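Local structure of glycerophosphodiester phosphodiesterase (Thermotoga maritima, 1O1Z) at residues L70-I74 / R75-V79; E98-S101 / D102-I106; E165-K169 / E170-S174; W204-D208 / P209-R213; D225-E228 / L229-L233. The protein is a member of the glycerophosphoryl diester phosphodiesterase family, whose members are built on a TIM-barrel fold. All coordinates share one frame; numbering follows the deposited sequence. Where two conformers were deposited one is given.

Contact 1 of 5, residues L70-I74 / R75-V79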
# COMPACT_ATOMS: atom_id res chain seq x y z
N LEU A 70 -22.17 9.68 2.89
CA LEU A 70 -22.17 11.11 2.59
C LEU A 70 -21.63 11.35 1.20
O LEU A 70 -20.54 10.87 0.88
CB LEU A 70 -21.31 11.85 3.59
CG LEU A 70 -21.75 11.79 5.05
CD1 LEU A 70 -20.67 12.39 5.93
CD2 LEU A 70 -23.08 12.53 5.23
N ASP A 71 -22.38 12.09 0.39
CA ASP A 71 -22.03 12.37 -0.99
C ASP A 71 -21.16 13.63 -1.01
O ASP A 71 -21.57 14.69 -1.46
CB ASP A 71 -23.30 12.55 -1.85
CG ASP A 71 -23.00 12.53 -3.34
OD1 ASP A 71 -21.89 12.13 -3.74
OD2 ASP A 71 -23.84 12.90 -4.19
N VAL A 72 -19.97 13.47 -0.45
CA VAL A 72 -18.99 14.54 -0.32
C VAL A 72 -17.65 14.02 -0.82
O VAL A 72 -17.15 13.01 -0.32
CB VAL A 72 -18.82 14.97 1.16
CG1 VAL A 72 -17.73 16.03 1.29
CG2 VAL A 72 -20.15 15.50 1.73
N LYS A 73 -17.06 14.72 -1.77
CA LYS A 73 -15.74 14.37 -2.25
C LYS A 73 -14.65 14.91 -1.32
O LYS A 73 -14.73 16.03 -0.85
CB LYS A 73 -15.47 14.90 -3.66
CG LYS A 73 -16.29 14.24 -4.74
CD LYS A 73 -16.00 14.88 -6.07
CE LYS A 73 -16.79 14.25 -7.19
NZ LYS A 73 -16.26 12.90 -7.51
N ILE A 74 -13.61 14.13 -1.13
CA ILE A 74 -12.47 14.52 -0.32
C ILE A 74 -11.91 15.87 -0.79
O ILE A 74 -11.58 16.75 0.03
CB ILE A 74 -11.37 13.41 -0.35
CG1 ILE A 74 -11.88 12.06 0.19
CG2 ILE A 74 -10.10 13.85 0.37
CD1 ILE A 74 -12.40 12.10 1.56
N ARG A 75 -11.78 16.06 -2.10
CA ARG A 75 -11.15 17.27 -2.61
C ARG A 75 -12.04 18.50 -2.55
O ARG A 75 -11.58 19.61 -2.85
CB ARG A 75 -10.62 17.07 -4.03
CG ARG A 75 -11.66 16.88 -5.11
CD ARG A 75 -11.03 16.67 -6.50
NE ARG A 75 -10.36 15.38 -6.53
CZ ARG A 75 -10.93 14.22 -6.90
NH1 ARG A 75 -12.17 14.18 -7.33
NH2 ARG A 75 -10.22 13.09 -6.82
N ASP A 76 -13.30 18.31 -2.16
CA ASP A 76 -14.28 19.38 -2.08
C ASP A 76 -14.41 19.91 -0.65
O ASP A 76 -15.14 20.88 -0.43
CB ASP A 76 -15.65 18.87 -2.55
CG ASP A 76 -15.77 18.75 -4.07
OD1 ASP A 76 -14.88 19.20 -4.82
OD2 ASP A 76 -16.77 18.22 -4.59
N ALA A 77 -13.75 19.27 0.30
CA ALA A 77 -13.83 19.65 1.71
C ALA A 77 -12.44 19.85 2.28
O ALA A 77 -11.49 19.15 1.91
CB ALA A 77 -14.56 18.58 2.49
N THR A 78 -12.31 20.78 3.23
CA THR A 78 -11.06 20.93 3.96
C THR A 78 -10.87 19.77 4.95
O THR A 78 -11.82 19.05 5.31
CB THR A 78 -11.04 22.24 4.75
OG1 THR A 78 -12.06 22.20 5.76
CG2 THR A 78 -11.35 23.45 3.86
N VAL A 79 -9.65 19.60 5.43
CA VAL A 79 -9.41 18.57 6.45
C VAL A 79 -10.35 18.74 7.66
O VAL A 79 -10.96 17.77 8.11
CB VAL A 79 -7.94 18.54 6.92
CG1 VAL A 79 -7.76 17.60 8.08
CG2 VAL A 79 -7.02 18.11 5.79
O HOH W 1 -18.45 16.94 -2.87
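Lys73 and Asp76 lie alongside each other and point the same way, the aliphatic part of the lysine passing the carboxylate: in the conformer given, Lys73 CB and Lys73 CD are both 3.7 Å from Asp76 OD2. In each residue CG is anti to the carbonyl carbon (chi1 -68° in Lys73, -77° in Asp76), which lets the two chains run together. Their charged ends do not meet. Lysine is long enough to bend at its last torsion and carry NZ to a salt bridge with Glu62. Arg75 also runs beside Lys73, its NH1 4.1 Å from Lys73 CD and 4.3 Å from Lys73 NZ. Glu62 pairs with both cations, which probably offsets their repulsion, and Glu112 takes the other end of the guanidinium. A water joins the side chain of Asp76 to the backbone, 2.7 Å from Asp76 OD2 and 2.8 Å from Lys73 N. In the backbone, Asp76 N bonds to Lys73 O at 3.0 Å in a 3-10 turn, and a weaker bond runs from Ala77 N to Ile74 O. The small Ala77 suits the inner side, where its CB meets Val72 CG1 at 4.2 Å. Strand 70-73 pairs antiparallel with strand 63-64, and the turn leads into helix 79-85, whose Leu85 meets Leu70 and Val72 while its Leu82 covers Ile74 and Ala77.

Contact 2 of 5, residues E98-S101 / D102-I106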
# COMPACT_ATOMS: atom_id res chain seq x y z
N GLU A 98 2.70 10.42 13.24
CA GLU A 98 2.78 10.69 14.68
C GLU A 98 2.40 9.49 15.54
O GLU A 98 2.78 9.43 16.72
CB GLU A 98 1.87 11.90 15.00
CG GLU A 98 2.42 13.19 14.45
CD GLU A 98 1.43 14.36 14.46
OE1 GLU A 98 0.25 14.18 14.83
OE2 GLU A 98 1.85 15.47 14.06
N ASN A 99 1.66 8.54 14.98
CA ASN A 99 1.10 7.41 15.72
C ASN A 99 1.64 6.01 15.37
O ASN A 99 1.29 5.01 16.03
CB ASN A 99 -0.42 7.46 15.60
CG ASN A 99 -1.00 8.61 16.39
OD1 ASN A 99 -1.08 8.53 17.62
ND2 ASN A 99 -1.37 9.69 15.71
N VAL A 100 2.50 5.94 14.36
CA VAL A 100 3.14 4.69 13.95
C VAL A 100 4.65 4.91 13.97
O VAL A 100 5.17 5.81 13.30
CB VAL A 100 2.69 4.27 12.53
CG1 VAL A 100 3.42 3.01 12.05
CG2 VAL A 100 1.18 4.04 12.50
N SER A 101 5.34 4.11 14.77
CA SER A 101 6.78 4.20 14.92
C SER A 101 7.48 4.01 13.59
O SER A 101 7.08 3.18 12.78
CB SER A 101 7.26 3.13 15.91
OG SER A 101 8.66 2.91 15.80
N ASP A 102 8.55 4.76 13.37
CA ASP A 102 9.33 4.66 12.15
C ASP A 102 10.17 3.40 12.02
O ASP A 102 10.83 3.22 10.99
CB ASP A 102 10.19 5.91 11.94
CG ASP A 102 11.29 6.05 12.94
OD1 ASP A 102 11.47 5.25 13.91
OD2 ASP A 102 12.06 7.02 12.84
N ASP A 103 10.11 2.51 13.00
CA ASP A 103 10.61 1.15 12.81
C ASP A 103 9.63 0.27 12.04
O ASP A 103 10.00 -0.84 11.61
CB ASP A 103 10.87 0.48 14.15
CG ASP A 103 12.01 1.12 14.90
OD1 ASP A 103 11.79 1.55 16.05
OD2 ASP A 103 13.15 1.25 14.41
N LYS A 104 8.42 0.75 11.88
CA LYS A 104 7.40 0.02 11.13
C LYS A 104 7.28 0.60 9.74
O LYS A 104 7.50 1.79 9.52
CB LYS A 104 6.05 0.10 11.84
CG LYS A 104 6.05 -0.31 13.29
CD LYS A 104 6.40 -1.75 13.48
CE LYS A 104 6.68 -2.05 14.97
NZ LYS A 104 6.82 -3.50 15.16
N ILE A 105 6.90 -0.24 8.79
CA ILE A 105 6.80 0.16 7.39
C ILE A 105 5.46 0.81 7.14
O ILE A 105 4.41 0.30 7.59
CB ILE A 105 6.95 -1.10 6.49
CG1 ILE A 105 8.35 -1.70 6.69
CG2 ILE A 105 6.60 -0.82 5.04
CD1 ILE A 105 8.50 -3.09 6.12
N ILE A 106 5.46 1.88 6.37
CA ILE A 106 4.22 2.42 5.84
C ILE A 106 4.29 2.42 4.32
O ILE A 106 5.15 3.08 3.73
CB ILE A 106 3.91 3.83 6.35
CG1 ILE A 106 3.83 3.86 7.88
CG2 ILE A 106 2.59 4.31 5.80
CD1 ILE A 106 3.71 5.28 8.44
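Ser101 grips the turn twice, its hydroxyl taking Asp103 N and its carbonyl Lys104 N, and it buries the most surface here. The turn links helix 93-99 to barrel strand 105-110. With OG anti to the backbone N, chi1 163° directs the hydroxyl forward over the turn, where it accepts a nearly straight bond from Asp103 N, 3.2 Å from Ser101 OG with an N-H...O angle of 167°. This is an ST turn, and a short hydroxyl suits this place. The carbonyl of the same residue closes a type I beta turn: Lys104 N lies 2.9 Å from Ser101 O, above the carbonyl plane rather than on a lone pair.

Val100 comes second and works on the apolar side. Its CG1 branch meets Lys104 CB at 3.9 Å, the two side chains crossing at about a right angle, and lies 4.3 Å from Ile106 CD1. A branched, compact side chain suits this buried position, while the lysine offers its CB, and a bend at chi2 turns the rest of the chain elsewhere.

Asp102 takes the first of the two central positions of the turn. With chi1 68° its carboxylate stays beside Ser101, Asp102 OD1 4.1 Å from Ser101 OG. The side chain also packs on Arg126 and Lys127, while Arg126 donates to Val100 O. The chemistry is thus divided: one serine ties together the backbone of a sharp turn, aliphatic groups of Val100, Lys104 and Ile106 pack on the other side, and the nearby basic residues may offset some of the negative charge of the two successive aspartates.

Contact 3 of 5, residues E165-K169 / E170-S174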
# COMPACT_ATOMS: atom_id res chain seq x y z
N GLU A 165 11.05 -5.14 -19.44
CA GLU A 165 11.94 -4.08 -19.89
C GLU A 165 11.89 -2.89 -18.91
O GLU A 165 12.90 -2.35 -18.54
CB GLU A 165 11.55 -3.62 -21.29
CG GLU A 165 11.84 -4.63 -22.39
CD GLU A 165 11.22 -4.25 -23.74
OE1 GLU A 165 10.58 -3.17 -23.85
OE2 GLU A 165 11.39 -5.03 -24.71
N ARG A 166 10.68 -2.53 -18.47
CA ARG A 166 10.50 -1.41 -17.56
C ARG A 166 11.16 -1.65 -16.21
O ARG A 166 11.81 -0.80 -15.67
CB ARG A 166 9.02 -1.17 -17.36
CG ARG A 166 8.72 0.07 -16.59
CD ARG A 166 7.22 0.28 -16.44
NE ARG A 166 7.05 1.66 -16.11
CZ ARG A 166 6.27 2.54 -16.72
NH1 ARG A 166 5.40 2.25 -17.72
NH2 ARG A 166 6.34 3.74 -16.29
N VAL A 167 10.95 -2.84 -15.67
CA VAL A 167 11.48 -3.17 -14.36
C VAL A 167 13.02 -3.18 -14.42
O VAL A 167 13.67 -2.67 -13.51
CB VAL A 167 10.91 -4.51 -13.87
CG1 VAL A 167 11.61 -4.98 -12.59
CG2 VAL A 167 9.44 -4.37 -13.62
N GLU A 168 13.59 -3.75 -15.47
CA GLU A 168 15.05 -3.70 -15.68
C GLU A 168 15.60 -2.29 -15.77
O GLU A 168 16.62 -1.94 -15.16
CB GLU A 168 15.42 -4.49 -16.94
CG GLU A 168 15.23 -5.99 -16.82
CD GLU A 168 16.47 -6.72 -16.31
OE1 GLU A 168 16.39 -7.95 -16.11
OE2 GLU A 168 17.52 -6.07 -16.13
N LYS A 169 14.89 -1.45 -16.52
CA LYS A 169 15.34 -0.10 -16.81
C LYS A 169 15.25 0.82 -15.59
O LYS A 169 16.11 1.66 -15.36
CB LYS A 169 14.53 0.46 -18.00
CG LYS A 169 14.61 1.92 -18.18
CD LYS A 169 13.93 2.33 -19.48
CE LYS A 169 14.46 3.69 -19.87
NZ LYS A 169 14.10 4.69 -18.81
N GLU A 170 14.17 0.67 -14.83
CA GLU A 170 13.81 1.61 -13.76
C GLU A 170 14.13 1.15 -12.36
O GLU A 170 14.25 1.97 -11.45
CB GLU A 170 12.33 1.94 -13.82
CG GLU A 170 11.89 2.60 -15.11
CD GLU A 170 12.46 4.00 -15.38
OE1 GLU A 170 13.10 4.59 -14.48
OE2 GLU A 170 12.29 4.45 -16.53
N ARG A 171 14.30 -0.16 -12.18
CA ARG A 171 14.67 -0.74 -10.89
C ARG A 171 13.79 -0.25 -9.74
O ARG A 171 14.27 0.37 -8.78
CB ARG A 171 16.15 -0.46 -10.59
CG ARG A 171 17.09 -0.71 -11.79
CD ARG A 171 17.39 0.54 -12.66
NE ARG A 171 17.93 1.64 -11.85
CZ ARG A 171 17.83 2.93 -12.14
NH1 ARG A 171 18.39 3.81 -11.31
NH2 ARG A 171 17.21 3.37 -13.23
N PRO A 172 12.50 -0.57 -9.80
CA PRO A 172 11.65 -0.33 -8.62
C PRO A 172 12.17 -1.16 -7.46
O PRO A 172 12.73 -2.25 -7.62
CB PRO A 172 10.27 -0.84 -9.07
CG PRO A 172 10.60 -1.89 -10.07
CD PRO A 172 11.77 -1.32 -10.85
N TYR A 173 11.96 -0.66 -6.24
CA TYR A 173 12.28 -1.43 -5.06
C TYR A 173 11.44 -2.70 -4.99
O TYR A 173 11.93 -3.75 -4.60
CB TYR A 173 12.01 -0.57 -3.81
CG TYR A 173 12.05 -1.32 -2.52
CD1 TYR A 173 13.26 -1.74 -1.97
CD2 TYR A 173 10.87 -1.60 -1.83
CE1 TYR A 173 13.28 -2.43 -0.77
CE2 TYR A 173 10.89 -2.27 -0.64
CZ TYR A 173 12.10 -2.71 -0.12
OH TYR A 173 12.12 -3.39 1.09
N SER A 174 10.15 -2.58 -5.31
CA SER A 174 9.21 -3.67 -5.10
C SER A 174 8.19 -3.75 -6.24
O SER A 174 7.99 -2.79 -7.02
CB SER A 174 8.49 -3.49 -3.77
OG SER A 174 7.88 -2.22 -3.67
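Glu170, the last residue of helix 160-170, folds back over Arg166 and Lys169. Its CB lies 3.3 Å from Arg166 O, and its CG, 3.4 Å from Arg166 O, also approaches Arg166 CG. A bend at chi2 (-65°) then swings the carboxylate round beside Lys169, with Glu170 CD 3.9 Å from Lys169 NZ. At the tip, Glu170 OE2 receives a salt bridge of 2.9 Å from Lys169 NZ, the ammonium coming from above the carboxylate plane. The other oxygen, OE1, pairs with Lys144, so the carboxylate is held between two lysines. A flexible glutamate can make this reach while its backbone N still bonds to Arg166 O.

Just beyond, Arg171 leaves the helical conformation with a positive phi (50°), yet its N still gives a 2.9 Å bond to Val167 O. In the conformer given, Arg171 NH2 also donates to Lys169 O at 2.9 Å, in the carbonyl plane and on a lone pair; a cation suits the carbonyl-rich end of a helix. Pro172 cannot donate from its backbone, and closes the apolar side with its CD 4.1 Å from Val167 CG1.

Pro172 rests on Tyr148 and Tyr150 of strand 148-151, Arg166 forms salt bridges with Asp137 and Asp140 of helix 136-142, and the chain enters strand 174-178, which lies between strands 148-151 and 200-204 in the sheet.

Contact 4 of 5, residues W204-D208 / P209-R213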
# COMPACT_ATOMS: atom_id res chain seq x y z
N TRP A 204 -1.09 -8.86 -2.86
CA TRP A 204 -2.28 -8.23 -2.28
C TRP A 204 -3.54 -8.73 -2.96
O TRP A 204 -3.48 -9.29 -4.05
CB TRP A 204 -2.21 -6.71 -2.46
CG TRP A 204 -2.13 -6.30 -3.93
CD1 TRP A 204 -1.01 -6.20 -4.68
CD2 TRP A 204 -3.23 -5.98 -4.82
NE1 TRP A 204 -1.32 -5.84 -5.97
CE2 TRP A 204 -2.67 -5.68 -6.08
CE3 TRP A 204 -4.61 -5.91 -4.67
CZ2 TRP A 204 -3.44 -5.33 -7.19
CZ3 TRP A 204 -5.39 -5.56 -5.77
CH2 TRP A 204 -4.80 -5.27 -7.02
N THR A 205 -4.72 -8.55 -2.36
CA THR A 205 -4.92 -8.38 -0.93
C THR A 205 -5.34 -9.75 -0.46
O THR A 205 -6.42 -10.25 -0.79
CB THR A 205 -6.06 -7.39 -0.68
OG1 THR A 205 -5.62 -6.07 -1.03
CG2 THR A 205 -6.38 -7.34 0.82
N LEU A 206 -4.44 -10.40 0.26
CA LEU A 206 -4.56 -11.83 0.47
C LEU A 206 -5.07 -12.11 1.87
O LEU A 206 -4.43 -11.75 2.86
CB LEU A 206 -3.20 -12.49 0.22
CG LEU A 206 -3.18 -14.00 0.36
CD1 LEU A 206 -4.23 -14.67 -0.51
CD2 LEU A 206 -1.81 -14.52 0.08
N ASN A 207 -6.23 -12.75 1.95
CA ASN A 207 -6.83 -13.12 3.23
C ASN A 207 -6.95 -14.63 3.41
O ASN A 207 -7.39 -15.09 4.47
CB ASN A 207 -8.19 -12.44 3.36
CG ASN A 207 -8.07 -10.94 3.45
OD1 ASN A 207 -7.11 -10.41 3.98
ND2 ASN A 207 -9.07 -10.23 2.91
N ASP A 208 -6.57 -15.40 2.40
CA ASP A 208 -6.80 -16.85 2.35
C ASP A 208 -5.50 -17.55 2.74
O ASP A 208 -4.51 -17.50 2.02
CB ASP A 208 -7.22 -17.21 0.91
CG ASP A 208 -7.51 -18.68 0.71
OD1 ASP A 208 -6.93 -19.51 1.42
OD2 ASP A 208 -8.32 -19.10 -0.16
N PRO A 209 -5.47 -18.20 3.91
CA PRO A 209 -4.22 -18.83 4.36
C PRO A 209 -3.73 -19.99 3.51
O PRO A 209 -2.53 -20.32 3.53
CB PRO A 209 -4.55 -19.31 5.80
CG PRO A 209 -5.98 -19.23 5.94
CD PRO A 209 -6.56 -18.36 4.87
N GLU A 210 -4.62 -20.66 2.79
CA GLU A 210 -4.22 -21.76 1.94
C GLU A 210 -3.47 -21.26 0.73
O GLU A 210 -2.43 -21.81 0.37
CB GLU A 210 -5.40 -22.61 1.52
CG GLU A 210 -5.04 -23.76 0.59
CD GLU A 210 -4.02 -24.75 1.16
OE1 GLU A 210 -3.78 -24.79 2.40
OE2 GLU A 210 -3.46 -25.51 0.35
N ILE A 211 -3.97 -20.20 0.10
CA ILE A 211 -3.24 -19.60 -1.02
C ILE A 211 -1.90 -19.07 -0.53
O ILE A 211 -0.88 -19.26 -1.18
CB ILE A 211 -4.07 -18.51 -1.68
CG1 ILE A 211 -5.28 -19.12 -2.39
CG2 ILE A 211 -3.20 -17.71 -2.70
CD1 ILE A 211 -6.29 -18.10 -2.85
N TYR A 212 -1.89 -18.46 0.64
CA TYR A 212 -0.65 -17.96 1.22
C TYR A 212 0.39 -19.07 1.36
O TYR A 212 1.55 -18.90 1.02
CB TYR A 212 -0.95 -17.34 2.59
CG TYR A 212 0.21 -16.71 3.33
CD1 TYR A 212 1.00 -15.74 2.73
CD2 TYR A 212 0.52 -17.07 4.63
CE1 TYR A 212 2.03 -15.12 3.41
CE2 TYR A 212 1.56 -16.46 5.32
CZ TYR A 212 2.31 -15.48 4.70
OH TYR A 212 3.34 -14.85 5.36
N ARG A 213 -0.02 -20.22 1.90
CA ARG A 213 0.94 -21.31 2.08
C ARG A 213 1.52 -21.78 0.75
O ARG A 213 2.71 -22.09 0.67
CB ARG A 213 0.26 -22.49 2.78
CG ARG A 213 1.13 -23.72 3.05
CD ARG A 213 0.32 -24.89 3.59
NE ARG A 213 1.13 -25.97 4.15
CZ ARG A 213 1.24 -27.21 3.65
NH1 ARG A 213 0.58 -27.58 2.55
NH2 ARG A 213 2.01 -28.10 4.28
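Asp208 turns its carboxylate over the first turn of helix 209-215 and caps it at Glu210 and Ile211. With CG anti to the backbone N (chi1 -179°), the side chain reaches forward to the N-H groups of the first turn. Asp208 OD1 accepts from Glu210 N at 2.9 Å, met nearly end-on along its C-O bond though the N-H is bent, at 133°. The same oxygen takes a straighter but weak bond from Ile211 N, 3.3 Å from Asp208 OD1. The second oxygen, Asp208 OD2, lies 3.5 Å from Ile211 CD1, and these two side chains cross at about a right angle.

Leu206 packs against the same turn with its two methyl branches divided between neighbours. It too has CG anti to the backbone N (chi1 -178°), which points the fork at the helix: Leu206 CD1 meets Ile211 CG2 at 3.9 Å, and Leu206 CD2 lies 3.9 Å from Tyr212 CB. Ile211 has its CG2 branch facing the leucine and its CG1 branch running to the aspartate, so one beta-branched residue serves both. Tyr212 contributes the root of its side chain and its ring runs on to Val222, while its N bonds to Asp208 O at 3.1 Å.

Pro209 suits the first helical position, since its ring restricts phi and it has no N-H to satisfy. Asp208 OD1 serves two of the amides that a helix start leaves without carbonyl partners; their partial positive charge would probably stabilise the ionised carboxylate and lower its pKa, while Ile211 lies against one carboxylate oxygen and Leu206 packs on Ile211 and Tyr212.

Contact 5 of 5, residues D225-E228 / L229-L233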
# COMPACT_ATOMS: atom_id res chain seq x y z
N ASP A 225 -5.98 -8.01 5.08
CA ASP A 225 -6.89 -7.47 6.08
C ASP A 225 -6.82 -8.22 7.43
O ASP A 225 -7.19 -7.69 8.46
CB ASP A 225 -8.32 -7.53 5.58
CG ASP A 225 -8.53 -6.87 4.24
OD1 ASP A 225 -7.95 -5.78 4.01
OD2 ASP A 225 -9.31 -7.36 3.37
N GLU A 226 -6.37 -9.46 7.38
CA GLU A 226 -6.40 -10.39 8.51
C GLU A 226 -5.04 -10.46 9.18
O GLU A 226 -4.31 -11.45 9.11
CB GLU A 226 -6.84 -11.77 8.03
CG GLU A 226 -8.28 -11.83 7.56
CD GLU A 226 -9.30 -11.85 8.70
OE1 GLU A 226 -8.93 -11.89 9.90
OE2 GLU A 226 -10.51 -11.84 8.39
N VAL A 227 -4.70 -9.37 9.88
CA VAL A 227 -3.37 -9.22 10.42
C VAL A 227 -2.96 -10.30 11.41
O VAL A 227 -1.89 -10.91 11.27
CB VAL A 227 -3.16 -7.82 11.04
CG1 VAL A 227 -1.82 -7.73 11.72
CG2 VAL A 227 -3.32 -6.75 9.99
N GLU A 228 -3.77 -10.56 12.44
CA GLU A 228 -3.36 -11.56 13.44
C GLU A 228 -3.18 -12.93 12.82
O GLU A 228 -2.25 -13.64 13.15
CB GLU A 228 -4.39 -11.68 14.57
CG GLU A 228 -4.51 -10.48 15.49
CD GLU A 228 -5.67 -10.63 16.47
OE1 GLU A 228 -5.43 -11.15 17.59
OE2 GLU A 228 -6.83 -10.28 16.13
N LEU A 229 -4.08 -13.31 11.92
CA LEU A 229 -3.99 -14.59 11.22
C LEU A 229 -2.63 -14.73 10.55
O LEU A 229 -1.94 -15.70 10.73
CB LEU A 229 -5.12 -14.69 10.21
CG LEU A 229 -5.13 -15.89 9.26
CD1 LEU A 229 -5.11 -17.20 10.01
CD2 LEU A 229 -6.35 -15.77 8.34
N PHE A 230 -2.24 -13.74 9.75
CA PHE A 230 -1.05 -13.86 8.95
C PHE A 230 0.22 -13.72 9.77
O PHE A 230 1.23 -14.38 9.52
CB PHE A 230 -1.12 -12.90 7.75
CG PHE A 230 -1.93 -13.44 6.62
CD1 PHE A 230 -3.29 -13.60 6.72
CD2 PHE A 230 -1.30 -13.83 5.45
CE1 PHE A 230 -4.04 -14.17 5.68
CE2 PHE A 230 -2.04 -14.37 4.41
CZ PHE A 230 -3.41 -14.54 4.53
N VAL A 231 0.15 -12.92 10.82
CA VAL A 231 1.27 -12.86 11.76
C VAL A 231 1.52 -14.24 12.39
O VAL A 231 2.66 -14.68 12.51
CB VAL A 231 1.05 -11.77 12.82
CG1 VAL A 231 2.08 -11.90 13.96
CG2 VAL A 231 1.10 -10.38 12.18
N LYS A 232 0.45 -14.95 12.77
CA LYS A 232 0.55 -16.25 13.44
C LYS A 232 0.92 -17.39 12.48
O LYS A 232 1.30 -18.48 12.91
CB LYS A 232 -0.73 -16.56 14.21
CG LYS A 232 -0.86 -15.66 15.45
CD LYS A 232 -2.00 -16.03 16.37
CE LYS A 232 -1.98 -15.14 17.62
NZ LYS A 232 -3.10 -15.43 18.54
N LEU A 233 0.83 -17.13 11.18
CA LEU A 233 1.26 -18.11 10.18
C LEU A 233 2.75 -18.06 9.95
O LEU A 233 3.28 -18.95 9.29
CB LEU A 233 0.50 -17.93 8.87
CG LEU A 233 -0.98 -18.27 8.94
CD1 LEU A 233 -1.75 -17.76 7.74
CD2 LEU A 233 -1.18 -19.78 9.08
O HOH W 2 -6.76 -11.83 11.62
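Helix 227-232, which follows barrel strand 221-224, begins at Glu226, the N-cap residue, whose side chain and carbonyl meet Leu229 and Phe230. Glu226 CB packs 4.0 Å from Leu229 CB. The glutamate then folds at chi2 (-77°) and reaches the helix start through a water, 2.8 Å from Glu226 OE1 and 3.1 Å from Leu229 N; the water accepts the N-H and donates to the carboxylate. A longer acid can thus serve the first turn indirectly.

The carbonyl of Glu226 receives Phe230 N at 3.2 Å, nearly end-on. The same oxygen lies at the edge of the phenyl ring, near its plane, with Phe230 CD1 3.4 Å from Glu226 O, a position that suits the weakly positive rim of an aromatic ring. One residue further along, Val227 and Val231 lie side by side and point the same way, Val227 CG1 4.0 Å from Val231 CG2, while Val231 N bonds to Val227 O at 2.9 Å. Beta-branched valines give this flank a compact apolar surface. Glu228 and Lys232 are joined through the backbone, and in the conformer given the carboxylate of Glu228 goes to Tyr21 and Lys24.

Phe230 lies on Val222 and Thr224 of strand 221-224 and its ring meets that of Tyr212 in helix 209-215, which Leu233 also touches, whereas Val227 touches Ala39 and Ala41, loop residues that follow helix 30-38.

Overall arrangement
Contacts 4 and 5 are neighbours, with centres 10 Å apart, and they touch: Asn207 OD1 lies 2.9 Å from Asp225 N, a probable hydrogen bond, and Leu206 O is 3.4 Å from Phe230 CZ. Both lie where a barrel strand gives way to a helix, whereas contacts 2 and 3 lie where a helix leads into a strand, thus towards the other end of the barrel; their nearest atoms are about 6 Å apart. Contact 2 is near the sodium ion, about 9 Å from the side chain of Asp102; Ser123 and Arg126 belong to the metal site. Contact 1 stands apart, its centre 27 Å from that of contact 2 and 36 Å from that of contact 3.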